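PDB 2FB5: hypothetical Membrane Spanning Protein from Bacillus cereus, which catalyses the condensation of two ATP molecules into cyclic di-AMP as a diadenylate cyclase required for efficient spore formation. Local coordinates for residues K19-I24 against A55-L60; I80-Q85 against L118-L123; N150-T155 against I172-K177. All coordinates share one frame; numbering follows the deposited sequence.

Contact 1 of 3, residues K19-I24 against A55-L60; sequences KQMIEI and ANVQTL
The axes of helices 19-24 and 55-60 pass within 8.8 Å of each other and run nearly antiparallel, at 167°, with Met21 CA 5.6 Å from Val57 CA. The segments belong to the two long helices 4-35 and 47-70, which form an α-helical hairpin in the N-terminal CdaS region. The contact is a small apolar one on the surface, built round Met21. With its CG anti to the backbone N, Met21 reaches between Asn56, Val57 and Leu60. Met21 CB lies 3.5 Å from Leu60 CD2, where the two side chains cross at about a right angle. One bond further on, Met21 CG rests 3.5 Å from Asn56 CB and 3.6 Å from Val57 CG2. Bends at chi2 (63°) and chi3 (52°) then fold the thioether back instead of letting it run on, so SD lies along the base of the Asn56 side chain and the terminal methyl turns toward Leu60. The touching part of Asn56 is thus mainly its aliphatic CB, although ND2 also comes near the sulfur. On a different face of helix 47-70, Gln58 and Thr59 touch Ser204 near the end of the chain. Ile22 flanks Met21: its CG1, beside its own backbone N, crosses Val57 roughly at right angles and meets Val57 CG1 at 3.7 Å.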
# COMPACT_ATOMS: atom_id res chain seq x y z
N LYS A 19 16.49 -4.25 -12.38
CA LYS A 19 16.09 -5.32 -13.30
C LYS A 19 16.67 -5.08 -14.68
O LYS A 19 17.13 -6.03 -15.33
CB LYS A 19 14.56 -5.41 -13.41
CG LYS A 19 13.85 -5.96 -12.17
CD LYS A 19 12.35 -5.93 -12.47
CE LYS A 19 11.53 -6.48 -11.36
NZ LYS A 19 10.08 -6.38 -11.71
N GLN A 20 16.66 -3.83 -15.13
CA GLN A 20 17.22 -3.47 -16.43
C GLN A 20 18.73 -3.72 -16.52
O GLN A 20 19.22 -4.18 -17.55
CB GLN A 20 16.89 -2.03 -16.80
CG GLN A 20 15.39 -1.77 -17.10
CD GLN A 20 15.10 -0.30 -17.40
OE1 GLN A 20 15.79 0.60 -16.92
NE2 GLN A 20 14.06 -0.05 -18.20
N MET A 21 19.48 -3.43 -15.46
CA MET A 21 20.90 -3.75 -15.47
C MET A 21 21.16 -5.25 -15.47
O MET A 21 22.11 -5.71 -16.09
CB MET A 21 21.69 -3.09 -14.34
CG MET A 21 23.23 -3.15 -14.59
SD MET A 21 23.78 -2.25 -16.08
CE MET A 21 22.95 -0.69 -15.66
N ILE A 22 20.33 -6.01 -14.75
CA ILE A 22 20.43 -7.46 -14.76
C ILE A 22 20.19 -7.99 -16.18
O ILE A 22 20.92 -8.87 -16.63
CB ILE A 22 19.46 -8.13 -13.74
CG1 ILE A 22 19.86 -7.77 -12.30
CG2 ILE A 22 19.40 -9.65 -13.95
CD1 ILE A 22 18.90 -8.27 -11.19
N GLU A 23 19.19 -7.44 -16.87
CA GLU A 23 18.90 -7.85 -18.25
C GLU A 23 20.07 -7.55 -19.19
O GLU A 23 20.38 -8.35 -20.07
CB GLU A 23 17.65 -7.17 -18.80
CG GLU A 23 16.36 -7.59 -18.13
CD GLU A 23 15.15 -6.86 -18.68
OE1 GLU A 23 15.27 -5.69 -19.12
OE2 GLU A 23 14.06 -7.47 -18.67
N ILE A 24 20.70 -6.40 -19.00
CA ILE A 24 21.87 -6.01 -19.79
C ILE A 24 23.03 -7.02 -19.61
O ILE A 24 23.65 -7.45 -20.59
CB ILE A 24 22.30 -4.58 -19.45
CG1 ILE A 24 21.25 -3.58 -19.98
CG2 ILE A 24 23.70 -4.27 -20.01
CD1 ILE A 24 21.46 -2.15 -19.51
N ALA A 55 28.89 -4.84 -11.43
CA ALA A 55 29.13 -3.77 -10.45
C ALA A 55 27.94 -2.81 -10.41
O ALA A 55 27.54 -2.36 -9.33
CB ALA A 55 30.42 -3.03 -10.77
N ASN A 56 27.39 -2.49 -11.58
CA ASN A 56 26.18 -1.68 -11.69
C ASN A 56 24.95 -2.36 -11.08
O ASN A 56 24.14 -1.70 -10.43
CB ASN A 56 25.90 -1.33 -13.16
CG ASN A 56 26.90 -0.32 -13.73
OD1 ASN A 56 27.64 0.33 -13.00
ND2 ASN A 56 26.90 -0.19 -15.05
N VAL A 57 24.78 -3.66 -11.30
CA VAL A 57 23.69 -4.40 -10.67
C VAL A 57 23.80 -4.23 -9.16
O VAL A 57 22.81 -3.94 -8.50
CB VAL A 57 23.67 -5.92 -11.04
CG1 VAL A 57 22.67 -6.69 -10.18
CG2 VAL A 57 23.33 -6.12 -12.52
N GLN A 58 25.00 -4.41 -8.63
CA GLN A 58 25.23 -4.34 -7.18
C GLN A 58 24.89 -2.94 -6.64
O GLN A 58 24.24 -2.82 -5.62
CB GLN A 58 26.66 -4.78 -6.81
CG GLN A 58 27.00 -4.65 -5.33
CD GLN A 58 27.48 -5.96 -4.67
OE1 GLN A 58 28.29 -6.70 -5.23
NE2 GLN A 58 26.97 -6.22 -3.46
N THR A 59 25.31 -1.91 -7.36
CA THR A 59 25.06 -0.52 -6.96
C THR A 59 23.58 -0.18 -6.99
O THR A 59 23.06 0.42 -6.04
CB THR A 59 25.85 0.44 -7.87
OG1 THR A 59 27.25 0.15 -7.71
CG2 THR A 59 25.58 1.89 -7.49
N LEU A 60 22.89 -0.57 -8.05
CA LEU A 60 21.45 -0.30 -8.20
C LEU A 60 20.66 -1.03 -7.13
O LEU A 60 19.76 -0.45 -6.50
CB LEU A 60 20.98 -0.74 -9.59
CG LEU A 60 20.91 0.26 -10.76
CD1 LEU A 60 21.70 1.53 -10.58
CD2 LEU A 60 21.37 -0.46 -12.04

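Contact 2 of 3, residues I80-Q85 against L118-L123; sequences ITTAIQ and LTAPLL
Ile80, Ala83 and Ala120 contribute the largest buried areas to this apolar seam between helix 77-90 and the start of helix 120-126. The backbones come closest at the two alanines, where Ala83 CA and Ala120 CA are 4.8 Å apart. Such closeness rests on their short side chains: the methyls meet tip to tip, Ala83 CB to Ala120 CB at 4.1 Å, and Ala120 CB also presses against the backbone of the facing helix, 4.0 Å from Ala83 N. At the edge of this alanine pair Thr82 offers only its methyl, CG2, which stands anti to the backbone N and touches Ala120 CB; its hydroxyl is turned to Ser78 O, one helical turn back, and is hydrogen-bonded there. Toward the interior, Ala83 CB meets both CB and CD1 of Leu123, with Leu123 CD1 at 3.8 Å. Leu123 CD1 also reaches on to Ile80, lying 4.1 Å from Ile80 CA. Ile80 directs its CG1-CD1 arm, CG1 anti to the carbonyl carbon, at Leu118, and the two side chains cross at about a right angle with Ile80 CG1 4.0 Å from Leu118 CD1. Thr119 shapes the partner segment as the N-cap of helix 120-126: its OG1 accepts from Leu122 N at 3.2 Å, with an N-H...O angle of 154°, and so helps start the helix that presents Ala120 and Leu123. Both helices lie against the central mixed sheet of the cyclase domain: Leu118 and Leu123 reach Ile145 on strand 144-150 and Val140 and Val138 on strand 137-141, while Ile80 rests on Leu183 of strand 181-185.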
# COMPACT_ATOMS: atom_id res chain seq x y z
N ILE A 80 23.31 9.88 4.96
CA ILE A 80 23.86 8.64 5.53
C ILE A 80 24.72 7.93 4.47
O ILE A 80 25.85 7.55 4.75
CB ILE A 80 22.74 7.72 6.07
CG1 ILE A 80 21.97 8.43 7.20
CG2 ILE A 80 23.32 6.38 6.56
CD1 ILE A 80 20.69 7.68 7.71
N THR A 81 24.19 7.80 3.25
CA THR A 81 24.92 7.16 2.13
C THR A 81 26.24 7.89 1.83
O THR A 81 27.29 7.27 1.70
CB THR A 81 24.02 7.09 0.86
OG1 THR A 81 22.87 6.27 1.13
CG2 THR A 81 24.77 6.50 -0.32
N THR A 82 26.19 9.22 1.75
CA THR A 82 27.40 10.01 1.55
C THR A 82 28.45 9.75 2.64
O THR A 82 29.62 9.49 2.34
CB THR A 82 27.08 11.51 1.49
OG1 THR A 82 26.21 11.74 0.37
CG2 THR A 82 28.34 12.33 1.34
N ALA A 83 28.03 9.80 3.90
CA ALA A 83 28.93 9.55 5.02
C ALA A 83 29.56 8.15 4.90
O ALA A 83 30.77 8.00 5.05
CB ALA A 83 28.21 9.72 6.35
N ILE A 84 28.72 7.15 4.63
CA ILE A 84 29.17 5.77 4.49
C ILE A 84 30.20 5.58 3.37
O ILE A 84 31.18 4.87 3.56
CB ILE A 84 27.96 4.82 4.23
CG1 ILE A 84 27.12 4.64 5.52
CG2 ILE A 84 28.43 3.47 3.70
CD1 ILE A 84 27.84 4.02 6.67
N GLN A 85 29.97 6.22 2.23
CA GLN A 85 30.90 6.20 1.10
C GLN A 85 32.25 6.76 1.52
O GLN A 85 33.29 6.18 1.21
CB GLN A 85 30.35 7.01 -0.08
CG GLN A 85 29.16 6.37 -0.81
CD GLN A 85 28.46 7.33 -1.80
OE1 GLN A 85 28.63 8.55 -1.74
NE2 GLN A 85 27.66 6.76 -2.69
N LEU A 118 21.27 15.59 11.78
CA LEU A 118 22.09 14.62 11.07
C LEU A 118 22.64 15.25 9.81
O LEU A 118 21.88 15.71 8.96
CB LEU A 118 21.27 13.39 10.68
CG LEU A 118 22.00 12.20 10.03
CD1 LEU A 118 21.17 10.95 10.21
CD2 LEU A 118 22.30 12.41 8.55
N THR A 119 23.97 15.27 9.70
CA THR A 119 24.64 15.69 8.46
C THR A 119 25.75 14.69 8.21
O THR A 119 26.17 13.99 9.13
CB THR A 119 25.32 17.07 8.57
OG1 THR A 119 26.28 17.06 9.64
CG2 THR A 119 24.32 18.20 8.74
N ALA A 120 26.21 14.59 6.97
CA ALA A 120 27.35 13.74 6.67
C ALA A 120 28.64 14.17 7.41
O ALA A 120 29.26 13.31 8.04
CB ALA A 120 27.56 13.61 5.15
N PRO A 121 29.03 15.47 7.38
CA PRO A 121 30.22 15.81 8.18
C PRO A 121 30.15 15.34 9.66
O PRO A 121 31.15 14.88 10.20
CB PRO A 121 30.27 17.33 8.11
CG PRO A 121 29.68 17.64 6.74
CD PRO A 121 28.55 16.63 6.60
N LEU A 122 28.98 15.44 10.29
CA LEU A 122 28.91 15.03 11.69
C LEU A 122 29.08 13.51 11.86
O LEU A 122 29.79 13.04 12.77
CB LEU A 122 27.63 15.55 12.36
CG LEU A 122 27.39 15.10 13.81
CD1 LEU A 122 28.57 15.48 14.72
CD2 LEU A 122 26.10 15.70 14.35
N LEU A 123 28.44 12.74 11.00
CA LEU A 123 28.60 11.27 11.06
C LEU A 123 30.07 10.90 10.85
O LEU A 123 30.61 10.03 11.52
CB LEU A 123 27.72 10.58 10.02
CG LEU A 123 26.21 10.55 10.24
CD1 LEU A 123 25.50 10.13 8.97
CD2 LEU A 123 25.88 9.59 11.39

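Contact 3 of 3, residues N150-T155 against I172-K177; sequences NILPLT and IGLSEK
Thr155 and Glu176 form the polar link of this contact, Thr155 OG1 donating to Glu176 OE2 at 2.6 Å on the carboxylate's syn side. Beside it, the Thr155 methyl and CB lean on Ile172, with Thr155 CB 3.8 Å from Ile172 CG2. Gly173 lets the extended loop lie directly on helix 166-175: Gly173 CA is 3.9 Å from Thr155 CA and makes a CA-H...O contact of 3.4 Å with Pro153 O. Further along, Leu174 fits against Leu152, Leu174 CD2 to Leu152 CG at 4.0 Å, and its other methyl, CD1, faces Pro153 CD. The threonine is set by its rotamer (chi1 -173°), which holds OG1 anti to the backbone N and leaves CG2 flanked by both the backbone N and the carbonyl carbon. Glu176 reaches it with a chain extended beyond CG. Within segment 172-177, Ser175 OG donates to Ile172 O at 2.7 Å, in the carbonyl plane, and accepts from Gly198 N. Leu152 also packs on Leu95 and Val97 of strand 94-98, joining loop and helix to the sheet. Arg169, in the Arg-His-Arg motif of the diadenylate cyclase family, bonds through NH2 to Thr155 O. Thr155 OG1 also accepts from Ser157 N, a bond that would polarise its O-H toward Glu176; the short donation to OE2 is consistent with an ionised carboxylate.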
# COMPACT_ATOMS: atom_id res chain seq x y z
N ASN A 150 27.28 4.16 21.44
CA ASN A 150 26.28 3.28 22.07
C ASN A 150 26.77 1.83 22.09
O ASN A 150 27.55 1.42 21.22
CB ASN A 150 24.92 3.37 21.35
CG ASN A 150 24.33 4.79 21.36
OD1 ASN A 150 23.83 5.27 20.34
ND2 ASN A 150 24.41 5.45 22.50
N ILE A 151 26.28 1.05 23.05
CA ILE A 151 26.56 -0.39 23.13
C ILE A 151 25.33 -1.20 22.71
O ILE A 151 24.24 -1.03 23.26
CB ILE A 151 26.98 -0.80 24.56
CG1 ILE A 151 28.25 -0.05 24.96
CG2 ILE A 151 27.19 -2.33 24.65
CD1 ILE A 151 28.51 -0.04 26.46
N LEU A 152 25.52 -2.08 21.73
CA LEU A 152 24.47 -2.95 21.20
C LEU A 152 24.69 -4.39 21.66
O LEU A 152 25.82 -4.75 21.96
CB LEU A 152 24.53 -2.95 19.68
CG LEU A 152 23.82 -1.86 18.89
CD1 LEU A 152 23.89 -0.50 19.55
CD2 LEU A 152 24.37 -1.83 17.47
N PRO A 153 23.62 -5.22 21.66
CA PRO A 153 23.81 -6.66 21.99
C PRO A 153 24.56 -7.36 20.85
O PRO A 153 24.36 -7.02 19.68
CB PRO A 153 22.37 -7.19 22.11
CG PRO A 153 21.58 -6.28 21.22
CD PRO A 153 22.21 -4.92 21.36
N LEU A 154 25.46 -8.28 21.18
CA LEU A 154 26.23 -8.98 20.16
C LEU A 154 25.53 -10.29 19.85
O LEU A 154 25.07 -10.97 20.77
CB LEU A 154 27.65 -9.28 20.66
CG LEU A 154 28.52 -8.12 21.14
CD1 LEU A 154 29.83 -8.67 21.69
CD2 LEU A 154 28.77 -7.13 20.01
N THR A 155 25.45 -10.65 18.57
CA THR A 155 24.89 -11.96 18.22
C THR A 155 25.68 -13.10 18.87
O THR A 155 26.91 -13.03 18.98
CB THR A 155 24.78 -12.20 16.70
OG1 THR A 155 24.08 -13.43 16.47
CG2 THR A 155 26.16 -12.26 16.03
N ILE A 172 24.40 -7.38 13.67
CA ILE A 172 23.59 -8.59 13.55
C ILE A 172 22.78 -8.76 14.82
O ILE A 172 21.57 -9.01 14.75
CB ILE A 172 24.45 -9.84 13.25
CG1 ILE A 172 25.16 -9.68 11.90
CG2 ILE A 172 23.59 -11.10 13.23
CD1 ILE A 172 26.23 -10.74 11.62
N GLY A 173 23.43 -8.56 15.96
CA GLY A 173 22.80 -8.77 17.27
C GLY A 173 21.60 -7.89 17.51
O GLY A 173 20.56 -8.35 17.99
N LEU A 174 21.71 -6.60 17.17
CA LEU A 174 20.58 -5.70 17.31
C LEU A 174 19.47 -6.03 16.31
O LEU A 174 18.27 -5.96 16.64
CB LEU A 174 21.01 -4.21 17.17
CG LEU A 174 19.85 -3.25 17.46
CD1 LEU A 174 19.32 -3.39 18.91
CD2 LEU A 174 20.19 -1.78 17.12
N SER A 175 19.86 -6.42 15.10
CA SER A 175 18.89 -6.74 14.06
C SER A 175 18.04 -7.99 14.36
O SER A 175 16.98 -8.17 13.75
CB SER A 175 19.58 -6.88 12.70
OG SER A 175 20.21 -8.14 12.56
N GLU A 176 18.53 -8.83 15.28
CA GLU A 176 17.81 -10.04 15.75
C GLU A 176 16.71 -9.71 16.75
O GLU A 176 15.78 -10.49 16.94
CB GLU A 176 18.78 -11.05 16.40
CG GLU A 176 19.78 -11.74 15.45
CD GLU A 176 20.94 -12.49 16.17
OE1 GLU A 176 21.09 -12.37 17.40
OE2 GLU A 176 21.71 -13.19 15.48
N LYS A 177 16.83 -8.57 17.42
CA LYS A 177 15.92 -8.23 18.52
C LYS A 177 14.95 -7.11 18.16
O LYS A 177 14.10 -6.74 18.96
CB LYS A 177 16.74 -7.81 19.74
CG LYS A 177 17.69 -8.87 20.25
CD LYS A 177 16.92 -10.07 20.79
CE LYS A 177 17.88 -11.14 21.26
NZ LYS A 177 17.15 -12.25 21.95

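How the contacts relate
Contact 1 joins the two long N-terminal helices, whereas contacts 2 and 3 both lie in the cyclase domain. Helix 47-70 is followed in the chain by helix 77-90, so the hairpin leads directly into contact 2, although their centres are 25 Å apart and their nearest atoms about 7 Å. Contacts 2 and 3, with centres 22 Å apart, pack on the same sheet: contact 2 reaches Val138 and Val140 of strand 137-141, contact 3 Ala137 and Leu139, consistent with opposite faces. Contact 3, whose centre is 31 Å from that of contact 1, is the one tied to the Arg-His-Arg motif, and so probably lies nearest the ATP-binding region.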